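Local coordinates for hydrogenase maturation factor (Thermoanaerobacter tengcongensis, PDB 3VTH), which probably carbamoylates the C-terminal cysteine of HypE, using carbamoyl phosphate and ATP, during the maturation of [NiFe]-hydrogenases, at residues K39-N44 and K94-K99; Y50-G55 and K88-F93; P27-I32 and E61-E66. All blocks are in the same frame, centred on the assembly; numbering follows the deposited sequence.

Interaction 1 of 3, residues K39-N44 and K94-K99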
loop_
_atom_site.group_PDB
_atom_site.type_symbol
_atom_site.label_atom_id
_atom_site.label_comp_id
_atom_site.label_asym_id
_atom_site.label_seq_id
_atom_site.Cartn_x
_atom_site.Cartn_y
_atom_site.Cartn_z
ATOM N N LYS A 39 -21.493 -1.811 37.351
ATOM C CA LYS A 39 -21.517 -0.365 37.509
ATOM C C LYS A 39 -20.094 0.119 37.248
ATOM O O LYS A 39 -19.148 -0.674 37.295
ATOM C CB LYS A 39 -21.976 -0.023 38.938
ATOM C CG LYS A 39 -23.449 -0.341 39.180
ATOM C CD LYS A 39 -23.671 -0.870 40.584
ATOM C CE LYS A 39 -25.158 -1.215 40.854
ATOM N NZ LYS A 39 -25.726 -2.156 39.827
ATOM N N GLY A 40 -19.926 1.404 36.979
ATOM C CA GLY A 40 -18.601 1.924 36.641
ATOM C C GLY A 40 -18.645 2.919 35.506
ATOM O O GLY A 40 -19.671 3.577 35.293
ATOM N N ILE A 41 -17.533 3.015 34.781
ATOM C CA ILE A 41 -17.341 4.015 33.741
ATOM C C ILE A 41 -16.508 3.451 32.596
ATOM O O ILE A 41 -15.726 2.498 32.773
ATOM C CB ILE A 41 -16.682 5.332 34.303
ATOM C CG1 ILE A 41 -15.311 5.036 34.944
ATOM C CG2 ILE A 41 -17.628 6.021 35.313
ATOM C CD1 ILE A 41 -14.426 6.244 35.156
ATOM N N VAL A 42 -16.692 4.028 31.416
ATOM C CA VAL A 42 -15.815 3.767 30.276
ATOM C C VAL A 42 -15.538 5.097 29.575
ATOM O O VAL A 42 -16.413 5.972 29.511
ATOM C CB VAL A 42 -16.399 2.709 29.296
ATOM C CG1 VAL A 42 -17.736 3.162 28.686
ATOM C CG2 VAL A 42 -15.387 2.352 28.165
ATOM N N TYR A 43 -14.317 5.253 29.065
ATOM C CA TYR A 43 -13.955 6.426 28.290
ATOM C C TYR A 43 -12.733 6.154 27.421
ATOM O O TYR A 43 -11.929 5.268 27.721
ATOM C CB TYR A 43 -13.721 7.662 29.187
ATOM C CG TYR A 43 -12.616 7.541 30.230
ATOM C CD1 TYR A 43 -12.908 7.166 31.542
ATOM C CD2 TYR A 43 -11.290 7.834 29.911
ATOM C CE1 TYR A 43 -11.894 7.078 32.515
ATOM C CE2 TYR A 43 -10.263 7.731 30.869
ATOM C CZ TYR A 43 -10.586 7.355 32.167
ATOM O OH TYR A 43 -9.600 7.256 33.103
ATOM N N ASN A 44 -12.618 6.924 26.347
ATOM C CA ASN A 44 -11.430 6.937 25.518
ATOM C C ASN A 44 -10.358 7.756 26.195
ATOM O O ASN A 44 -10.619 8.871 26.648
ATOM C CB ASN A 44 -11.742 7.565 24.157
ATOM C CG ASN A 44 -12.384 6.587 23.196
ATOM O OD1 ASN A 44 -12.638 6.922 22.042
ATOM N ND2 ASN A 44 -12.653 5.362 23.674
ATOM N N LYS A 94 -21.756 4.352 33.171
ATOM C CA LYS A 94 -21.830 5.501 32.264
ATOM C C LYS A 94 -20.638 5.558 31.315
ATOM O O LYS A 94 -19.514 5.200 31.694
ATOM C CB LYS A 94 -21.899 6.819 33.055
ATOM C CG LYS A 94 -23.242 7.104 33.748
ATOM C CD LYS A 94 -23.166 8.422 34.532
ATOM C CE LYS A 94 -24.551 8.981 34.855
ATOM N NZ LYS A 94 -25.269 9.442 33.613
ATOM N N ILE A 95 -20.886 5.992 30.079
ATOM C CA ILE A 95 -19.812 6.447 29.200
ATOM C C ILE A 95 -19.502 7.883 29.618
ATOM O O ILE A 95 -20.421 8.717 29.688
ATOM C CB ILE A 95 -20.226 6.425 27.695
ATOM C CG1 ILE A 95 -20.686 5.019 27.280
ATOM C CG2 ILE A 95 -19.068 6.922 26.805
ATOM C CD1 ILE A 95 -21.405 4.967 25.911
ATOM N N VAL A 96 -18.232 8.169 29.918
ATOM C CA VAL A 96 -17.840 9.517 30.361
ATOM C C VAL A 96 -16.901 10.209 29.369
ATOM O O VAL A 96 -16.498 9.597 28.373
ATOM C CB VAL A 96 -17.253 9.536 31.821
ATOM C CG1 VAL A 96 -18.252 8.938 32.804
ATOM C CG2 VAL A 96 -15.919 8.805 31.900
ATOM N N GLY A 97 -16.584 11.479 29.646
ATOM C CA GLY A 97 -15.735 12.297 28.773
ATOM C C GLY A 97 -14.348 11.704 28.587
ATOM O O GLY A 97 -13.831 11.043 29.483
ATOM N N SER A 98 -13.757 11.929 27.410
ATOM C CA SER A 98 -12.418 11.424 27.107
ATOM C C SER A 98 -11.334 12.149 27.919
ATOM O O SER A 98 -11.503 13.305 28.285
ATOM C CB SER A 98 -12.127 11.571 25.618
ATOM O OG SER A 98 -12.990 10.736 24.871
ATOM N N LYS A 99 -10.220 11.469 28.184
ATOM C CA LYS A 99 -9.123 12.078 28.949
ATOM C C LYS A 99 -7.801 12.016 28.175
ATOM O O LYS A 99 -7.453 10.979 27.611
ATOM C CB LYS A 99 -8.973 11.407 30.323
ATOM C CG LYS A 99 -10.245 11.422 31.175
ATOM C CD LYS A 99 -9.972 10.947 32.615
ATOM C CE LYS A 99 -11.071 11.381 33.588
ATOM N NZ LYS A 99 -12.447 10.986 33.158
HETATM O O HOH W 1 -14.809 9.004 26.286
#

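Interaction 2 of 3, residues Y50-G55 and K88-F93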
loop_
_atom_site.group_PDB
_atom_site.type_symbol
_atom_site.label_atom_id
_atom_site.label_comp_id
_atom_site.label_asym_id
_atom_site.label_seq_id
_atom_site.Cartn_x
_atom_site.Cartn_y
_atom_site.Cartn_z
ATOM N N TYR A 50 -10.257 2.886 28.388
ATOM C CA TYR A 50 -10.206 2.725 29.835
ATOM C C TYR A 50 -11.586 2.335 30.391
ATOM O O TYR A 50 -12.616 2.976 30.087
ATOM C CB TYR A 50 -9.743 4.033 30.464
ATOM C CG TYR A 50 -9.623 4.018 31.973
ATOM C CD1 TYR A 50 -10.748 4.115 32.784
ATOM C CD2 TYR A 50 -8.376 3.926 32.582
ATOM C CE1 TYR A 50 -10.631 4.131 34.177
ATOM C CE2 TYR A 50 -8.248 3.924 33.961
ATOM C CZ TYR A 50 -9.380 4.030 34.750
ATOM O OH TYR A 50 -9.244 4.031 36.110
ATOM N N ILE A 51 -11.596 1.301 31.228
ATOM C CA ILE A 51 -12.828 0.774 31.827
ATOM C C ILE A 51 -12.626 0.548 33.317
ATOM O O ILE A 51 -11.578 0.053 33.736
ATOM C CB ILE A 51 -13.239 -0.587 31.197
ATOM C CG1 ILE A 51 -13.461 -0.469 29.683
ATOM C CG2 ILE A 51 -14.521 -1.141 31.854
ATOM C CD1 ILE A 51 -13.377 -1.814 28.949
ATOM N N GLU A 52 -13.632 0.926 34.105
ATOM C CA GLU A 52 -13.743 0.536 35.515
ATOM C C GLU A 52 -15.094 -0.154 35.673
ATOM O O GLU A 52 -16.132 0.433 35.335
ATOM C CB GLU A 52 -13.707 1.759 36.434
ATOM C CG GLU A 52 -12.358 2.473 36.500
ATOM C CD GLU A 52 -12.313 3.628 37.512
ATOM O OE1 GLU A 52 -13.181 3.697 38.413
ATOM O OE2 GLU A 52 -11.387 4.471 37.402
ATOM N N VAL A 53 -15.083 -1.398 36.149
ATOM C CA VAL A 53 -16.333 -2.134 36.404
ATOM C C VAL A 53 -16.354 -2.646 37.835
ATOM O O VAL A 53 -15.315 -3.059 38.362
ATOM C CB VAL A 53 -16.565 -3.314 35.415
ATOM C CG1 VAL A 53 -17.029 -2.794 34.050
ATOM C CG2 VAL A 53 -15.297 -4.170 35.260
ATOM N N GLU A 54 -17.533 -2.576 38.452
ATOM C CA GLU A 54 -17.784 -3.101 39.790
ATOM C C GLU A 54 -19.015 -3.981 39.727
ATOM O O GLU A 54 -20.035 -3.574 39.166
ATOM C CB GLU A 54 -18.045 -1.970 40.805
ATOM C CG GLU A 54 -17.001 -0.867 40.750
ATOM C CD GLU A 54 -17.103 0.146 41.871
ATOM O OE1 GLU A 54 -16.053 0.759 42.158
ATOM O OE2 GLU A 54 -18.201 0.347 42.452
ATOM N N GLY A 55 -18.896 -5.184 40.278
ATOM C CA GLY A 55 -20.031 -6.101 40.455
ATOM C C GLY A 55 -19.584 -7.456 40.988
ATOM O O GLY A 55 -18.504 -7.572 41.582
ATOM N N LYS A 88 -15.575 1.711 44.444
ATOM C CA LYS A 88 -15.924 3.123 44.668
ATOM C C LYS A 88 -17.405 3.308 44.967
ATOM O O LYS A 88 -17.837 4.408 45.319
ATOM C CB LYS A 88 -15.566 3.962 43.439
ATOM C CG LYS A 88 -14.082 4.193 43.245
ATOM C CD LYS A 88 -13.840 5.154 42.091
ATOM C CE LYS A 88 -12.361 5.261 41.778
ATOM N NZ LYS A 88 -11.921 4.078 40.995
ATOM N N GLU A 89 -18.174 2.234 44.789
ATOM C CA GLU A 89 -19.633 2.257 44.918
ATOM C C GLU A 89 -20.316 3.174 43.901
ATOM O O GLU A 89 -21.184 3.991 44.242
ATOM C CB GLU A 89 -20.066 2.598 46.337
ATOM C CG GLU A 89 -19.833 1.470 47.305
ATOM C CD GLU A 89 -20.397 1.771 48.670
ATOM O OE1 GLU A 89 -19.880 2.697 49.329
ATOM O OE2 GLU A 89 -21.359 1.083 49.080
ATOM N N TYR A 90 -19.909 3.027 42.646
ATOM C CA TYR A 90 -20.639 3.603 41.532
ATOM C C TYR A 90 -22.090 3.154 41.601
ATOM O O TYR A 90 -22.367 1.988 41.897
ATOM C CB TYR A 90 -20.043 3.111 40.230
ATOM C CG TYR A 90 -18.722 3.722 39.857
ATOM C CD1 TYR A 90 -18.642 5.044 39.433
ATOM C CD2 TYR A 90 -17.553 2.958 39.864
ATOM C CE1 TYR A 90 -17.417 5.612 39.034
ATOM C CE2 TYR A 90 -16.320 3.510 39.464
ATOM C CZ TYR A 90 -16.266 4.843 39.059
ATOM O OH TYR A 90 -15.063 5.404 38.666
ATOM N N LYS A 91 -23.007 4.081 41.335
ATOM C CA LYS A 91 -24.436 3.778 41.397
ATOM C C LYS A 91 -24.990 3.320 40.046
ATOM O O LYS A 91 -26.090 2.775 39.963
ATOM C CB LYS A 91 -25.226 4.978 41.925
ATOM C CG LYS A 91 -24.880 5.356 43.375
ATOM C CD LYS A 91 -26.125 5.532 44.226
ATOM C CE LYS A 91 -25.795 5.398 45.713
ATOM N NZ LYS A 91 -27.010 5.460 46.572
ATOM N N ASP A 92 -24.223 3.547 38.988
ATOM C CA ASP A 92 -24.665 3.175 37.658
ATOM C C ASP A 92 -23.464 2.912 36.767
ATOM O O ASP A 92 -22.327 2.997 37.216
ATOM C CB ASP A 92 -25.567 4.275 37.062
ATOM C CG ASP A 92 -24.912 5.667 37.078
ATOM O OD1 ASP A 92 -25.643 6.675 36.913
ATOM O OD2 ASP A 92 -23.678 5.766 37.272
ATOM N N PHE A 93 -23.721 2.591 35.507
ATOM C CA PHE A 93 -22.651 2.536 34.525
ATOM C C PHE A 93 -22.834 3.637 33.488
ATOM O O PHE A 93 -23.937 3.838 32.997
ATOM C CB PHE A 93 -22.573 1.171 33.830
ATOM C CG PHE A 93 -21.315 1.000 33.034
ATOM C CD1 PHE A 93 -21.243 1.439 31.728
ATOM C CD2 PHE A 93 -20.176 0.452 33.621
ATOM C CE1 PHE A 93 -20.067 1.318 31.009
ATOM C CE2 PHE A 93 -18.989 0.329 32.896
ATOM C CZ PHE A 93 -18.947 0.765 31.600
HETATM O O HOH W 2 -20.869 -0.272 42.536
#

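Interaction 3 of 3, residues P27-I32 and E61-E66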
loop_
_atom_site.group_PDB
_atom_site.type_symbol
_atom_site.label_atom_id
_atom_site.label_comp_id
_atom_site.label_asym_id
_atom_site.label_seq_id
_atom_site.Cartn_x
_atom_site.Cartn_y
_atom_site.Cartn_z
ATOM N N PRO A 27 -19.951 2.386 23.199
ATOM C CA PRO A 27 -21.316 1.843 23.298
ATOM C C PRO A 27 -21.379 0.323 23.520
ATOM O O PRO A 27 -22.245 -0.139 24.261
ATOM C CB PRO A 27 -21.969 2.223 21.951
ATOM C CG PRO A 27 -20.845 2.631 21.050
ATOM C CD PRO A 27 -19.773 3.178 21.959
ATOM N N PHE A 28 -20.477 -0.430 22.888
ATOM C CA PHE A 28 -20.357 -1.867 23.116
ATOM C C PHE A 28 -20.157 -2.178 24.623
ATOM O O PHE A 28 -20.875 -2.986 25.197
ATOM C CB PHE A 28 -19.197 -2.431 22.267
ATOM C CG PHE A 28 -18.901 -3.893 22.511
ATOM C CD1 PHE A 28 -17.693 -4.281 23.064
ATOM C CD2 PHE A 28 -19.834 -4.872 22.190
ATOM C CE1 PHE A 28 -17.404 -5.632 23.298
ATOM C CE2 PHE A 28 -19.557 -6.228 22.423
ATOM C CZ PHE A 28 -18.330 -6.603 22.971
ATOM N N VAL A 29 -19.205 -1.502 25.256
ATOM C CA VAL A 29 -18.910 -1.747 26.678
ATOM C C VAL A 29 -20.105 -1.372 27.536
ATOM O O VAL A 29 -20.467 -2.105 28.453
ATOM C CB VAL A 29 -17.612 -1.007 27.112
ATOM C CG1 VAL A 29 -17.498 -0.858 28.641
ATOM C CG2 VAL A 29 -16.388 -1.750 26.538
ATOM N N PHE A 30 -20.729 -0.242 27.223
ATOM C CA PHE A 30 -21.906 0.180 27.966
ATOM C C PHE A 30 -22.961 -0.923 27.970
ATOM O O PHE A 30 -23.543 -1.257 29.012
ATOM C CB PHE A 30 -22.496 1.466 27.368
ATOM C CG PHE A 30 -23.746 1.930 28.066
ATOM C CD1 PHE A 30 -24.994 1.466 27.664
ATOM C CD2 PHE A 30 -23.673 2.840 29.124
ATOM C CE1 PHE A 30 -26.176 1.896 28.319
ATOM C CE2 PHE A 30 -24.841 3.277 29.788
ATOM C CZ PHE A 30 -26.090 2.809 29.390
ATOM N N ASN A 31 -23.198 -1.474 26.789
ATOM C CA ASN A 31 -24.279 -2.430 26.627
ATOM C C ASN A 31 -23.982 -3.762 27.316
ATOM O O ASN A 31 -24.864 -4.315 27.966
ATOM C CB ASN A 31 -24.654 -2.591 25.146
ATOM C CG ASN A 31 -25.370 -1.356 24.584
ATOM O OD1 ASN A 31 -24.944 -0.773 23.577
ATOM N ND2 ASN A 31 -26.455 -0.948 25.237
ATOM N N ILE A 32 -22.751 -4.260 27.224
ATOM C CA ILE A 32 -22.435 -5.503 27.927
ATOM C C ILE A 32 -22.293 -5.280 29.451
ATOM O O ILE A 32 -22.653 -6.152 30.251
ATOM C CB ILE A 32 -21.247 -6.287 27.289
ATOM C CG1 ILE A 32 -19.960 -5.464 27.279
ATOM C CG2 ILE A 32 -21.594 -6.701 25.837
ATOM C CD1 ILE A 32 -18.701 -6.311 27.085
ATOM N N GLU A 61 -16.191 -11.487 35.003
ATOM C CA GLU A 61 -15.555 -12.482 34.140
ATOM C C GLU A 61 -16.279 -12.667 32.795
ATOM O O GLU A 61 -15.641 -12.749 31.749
ATOM C CB GLU A 61 -15.374 -13.825 34.859
ATOM C CG GLU A 61 -14.319 -13.805 35.983
ATOM C CD GLU A 61 -12.893 -13.440 35.518
ATOM O OE1 GLU A 61 -12.017 -13.265 36.395
ATOM O OE2 GLU A 61 -12.631 -13.330 34.293
ATOM N N ALA A 62 -17.603 -12.750 32.843
ATOM C CA ALA A 62 -18.434 -12.851 31.637
ATOM C C ALA A 62 -18.299 -11.610 30.732
ATOM O O ALA A 62 -18.207 -11.723 29.511
ATOM C CB ALA A 62 -19.894 -13.100 32.026
ATOM N N PHE A 63 -18.278 -10.434 31.346
ATOM C CA PHE A 63 -18.017 -9.165 30.647
ATOM C C PHE A 63 -16.653 -9.188 29.916
ATOM O O PHE A 63 -16.565 -8.848 28.726
ATOM C CB PHE A 63 -18.112 -8.030 31.684
ATOM C CG PHE A 63 -17.662 -6.678 31.205
ATOM C CD1 PHE A 63 -16.372 -6.233 31.459
ATOM C CD2 PHE A 63 -18.565 -5.804 30.602
ATOM C CE1 PHE A 63 -15.965 -4.956 31.062
ATOM C CE2 PHE A 63 -18.171 -4.529 30.212
ATOM C CZ PHE A 63 -16.868 -4.106 30.435
ATOM N N ILE A 64 -15.604 -9.615 30.617
ATOM C CA ILE A 64 -14.264 -9.689 30.017
ATOM C C ILE A 64 -14.242 -10.689 28.853
ATOM O O ILE A 64 -13.673 -10.413 27.796
ATOM C CB ILE A 64 -13.183 -10.032 31.071
ATOM C CG1 ILE A 64 -12.996 -8.870 32.054
ATOM C CG2 ILE A 64 -11.857 -10.398 30.405
ATOM C CD1 ILE A 64 -12.067 -9.211 33.257
ATOM N N ARG A 65 -14.878 -11.839 29.062
ATOM C CA ARG A 65 -14.992 -12.883 28.043
ATOM C C ARG A 65 -15.715 -12.372 26.791
ATOM O O ARG A 65 -15.309 -12.691 25.674
ATOM C CB ARG A 65 -15.723 -14.091 28.623
ATOM C CG ARG A 65 -15.524 -15.394 27.884
ATOM C CD ARG A 65 -16.016 -16.594 28.735
ATOM N NE ARG A 65 -17.449 -16.502 29.037
ATOM C CZ ARG A 65 -17.984 -16.444 30.261
ATOM N NH1 ARG A 65 -17.223 -16.490 31.358
ATOM N NH2 ARG A 65 -19.306 -16.361 30.388
ATOM N N GLU A 66 -16.777 -11.583 26.975
ATOM C CA GLU A 66 -17.476 -10.982 25.825
ATOM C C GLU A 66 -16.564 -10.058 25.028
ATOM O O GLU A 66 -16.565 -10.099 23.800
ATOM C CB GLU A 66 -18.744 -10.240 26.240
ATOM C CG GLU A 66 -20.030 -11.040 26.057
ATOM C CD GLU A 66 -20.574 -10.946 24.639
ATOM O OE1 GLU A 66 -20.999 -9.842 24.236
ATOM O OE2 GLU A 66 -20.584 -11.978 23.928
#

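Interaction 1 of 3, residues K39-N44 and K94-K99
Gly40 and Val42 are tied to Lys94 and Val96 by a short parallel ladder that adds the edge strand 93-95 to strand 39-45. Three backbone hydrogen bonds make it up: Lys94 N to Gly40 O, Val42 N to Lys94 O, and Val96 N to Val42 O, the last the straightest at 171° and 2.9 Å. Farther along, Lys99 N reaches Asn44 O at 3.0 Å. In the interval a water takes over: it accepts from Asn44 N and donates to Val96 O and to Ser98 OG, a hydroxyl that is also hydrogen-bonded to Asp152.

Apolar contacts lie on both faces of the ladder. On one, Val42 CG1 and Ile95 CG1 lie side by side at 3.8 Å, pointing the same way, with helix 25-35 against both residues. On the other, Val96 CG1 meets Ile41 CG2, and Val96 CG2 lies 3.4 Å from Tyr43 CD1.

Tyr43 carries the aromatic part. Its CG stands between the backbone N and the carbonyl carbon (chi1 60°), and the ring is crossed at about a right angle by the Lys99 chain. Lys99 CD packs 3.7 Å from Tyr43 CZ, and a bend at chi4 (53°) brings Lys99 NZ over the ring face, 4.1 Å from the Tyr43 centroid, as a cation-pi contact. Tyr50 stacks with the same ring.

Asn44, a predicted active-site residue of the acylphosphatase domain, lies beside Arg26 and a bound phosphate. Its backbone N and O are thus both engaged with the 94-99 segment, consistent with a main chain held firmly by direct and water-mediated bonds next to the phosphate pocket.

Interaction 2 of 3, residues Y50-G55 and K88-F93
Glu52 reaches from strand 48-55 to the loop 88-93, where Lys88 and Tyr90 both grip its OE1. Just before it on the strand, Tyr50 OH donates to Glu52 OE2 at 2.5 Å, on the anti side of the carboxylate, so both oxygens of Glu52 are engaged. Tyr90 OH donates to Glu52 OE1 at 2.6 Å and Lys88 NZ forms a salt bridge to the same atom at 2.9 Å. These two donors come from opposite faces of the carboxylate plane, each well out of it, and should fix the rotation of the group; the ammonium and the two phenols would probably stabilise its negative charge. Lys88 extends to its CE and bends only at chi4 (78°), which turns NZ to the glutamate.

Val53 faces the other side of the strand, its CG1 3.9 Å from Phe93 CE2 in an oblique approach. Phe93 CE2 also lies near Glu52 O.

The Glu54 carboxylate takes backbone N-H groups of the loop. Glu54 OE1 accepts from Lys88 N in a nearly straight bond on the syn side, very short as modelled at 2.5 Å. Glu54 OE2 takes a bond of 3.2 Å from Tyr90 N, which comes from above the carboxylate plane. A water donates to both Glu54 OE2 and Tyr90 O. Glu54 CD sits at the edge of the Tyr90 ring, 3.5 Å from Tyr90 CD2, so this tyrosine lies against both glutamates.

On its way from strand 76-85, the loop passes from the side of Glu52 and Glu54 to that of Val53, where Phe93 enters strand 93-95. Tyr90 rests on Ile41 of the adjacent strand 39-45, whereas Phe93 packs against helix 25-35 and Val53 against Phe63 of helix 57-69.

Interaction 3 of 3, residues P27-I32 and E61-E66
Ile32 and Phe63 make the closest apolar contact between helices 25-35 and 57-69, whose axes here run roughly antiparallel (148°) and come within 10.6 Å. In Ile32, CG1 stands between the backbone N and the carbonyl carbon (chi1 60°). Ile32 CG1 and CD1 both touch Phe63 CD2 and CE2, with Ile32 CD1 approaching the ring obliquely, 3.6 Å from Phe63 CD2; the two side chains cross at about a right angle. The remaining branch, Ile32 CG2, touches Glu66 OE1 at 3.6 Å.

Phe63 CG is anti to its backbone N (chi1 171°), and the far end of the ring meets Val29, whose CG1 lies 3.8 Å from Phe63 CZ at the ring edge. Glu66 is bent at chi2; its OE1 has a weak hydrogen bond to Asn70, and the Phe28 ring turns an edge to Glu66 O. No hydrogen bond joins the two segments.

An alanine in place of Ile32 would remove CG1, CG2 and CD1, and would probably open a gap beside Phe63, leaving that ring freer to shift.

Beneath, Val29 and Phe63 both rest on Ile51 of strand 48-55. Two roughly antiparallel helices packed on one face of the sheet are as expected for the ferredoxin-like alpha/beta sandwich of the acylphosphatase fold.

The three contacts belong to one acylphosphatase-type domain and differ with depth. Interaction 3 is buried and apolar, joining the two helices over the sheet; interactions 1 and 2 are partly buried and rich in polar bonds. Interaction 1 extends the sheet by main-chain pairing, while interaction 2 fastens the preceding loop through carboxylates. They adjoin, strands 39-45 and 48-55 being neighbours, with Lys39 O 2.8 Å from Glu54 N in a probable hydrogen bond. Val29 links all three: its CG1 packs 3.8 Å from Val42 CB and 3.7 Å from Phe93 CZ. Of the three, interaction 1 alone contains a predicted active-site residue.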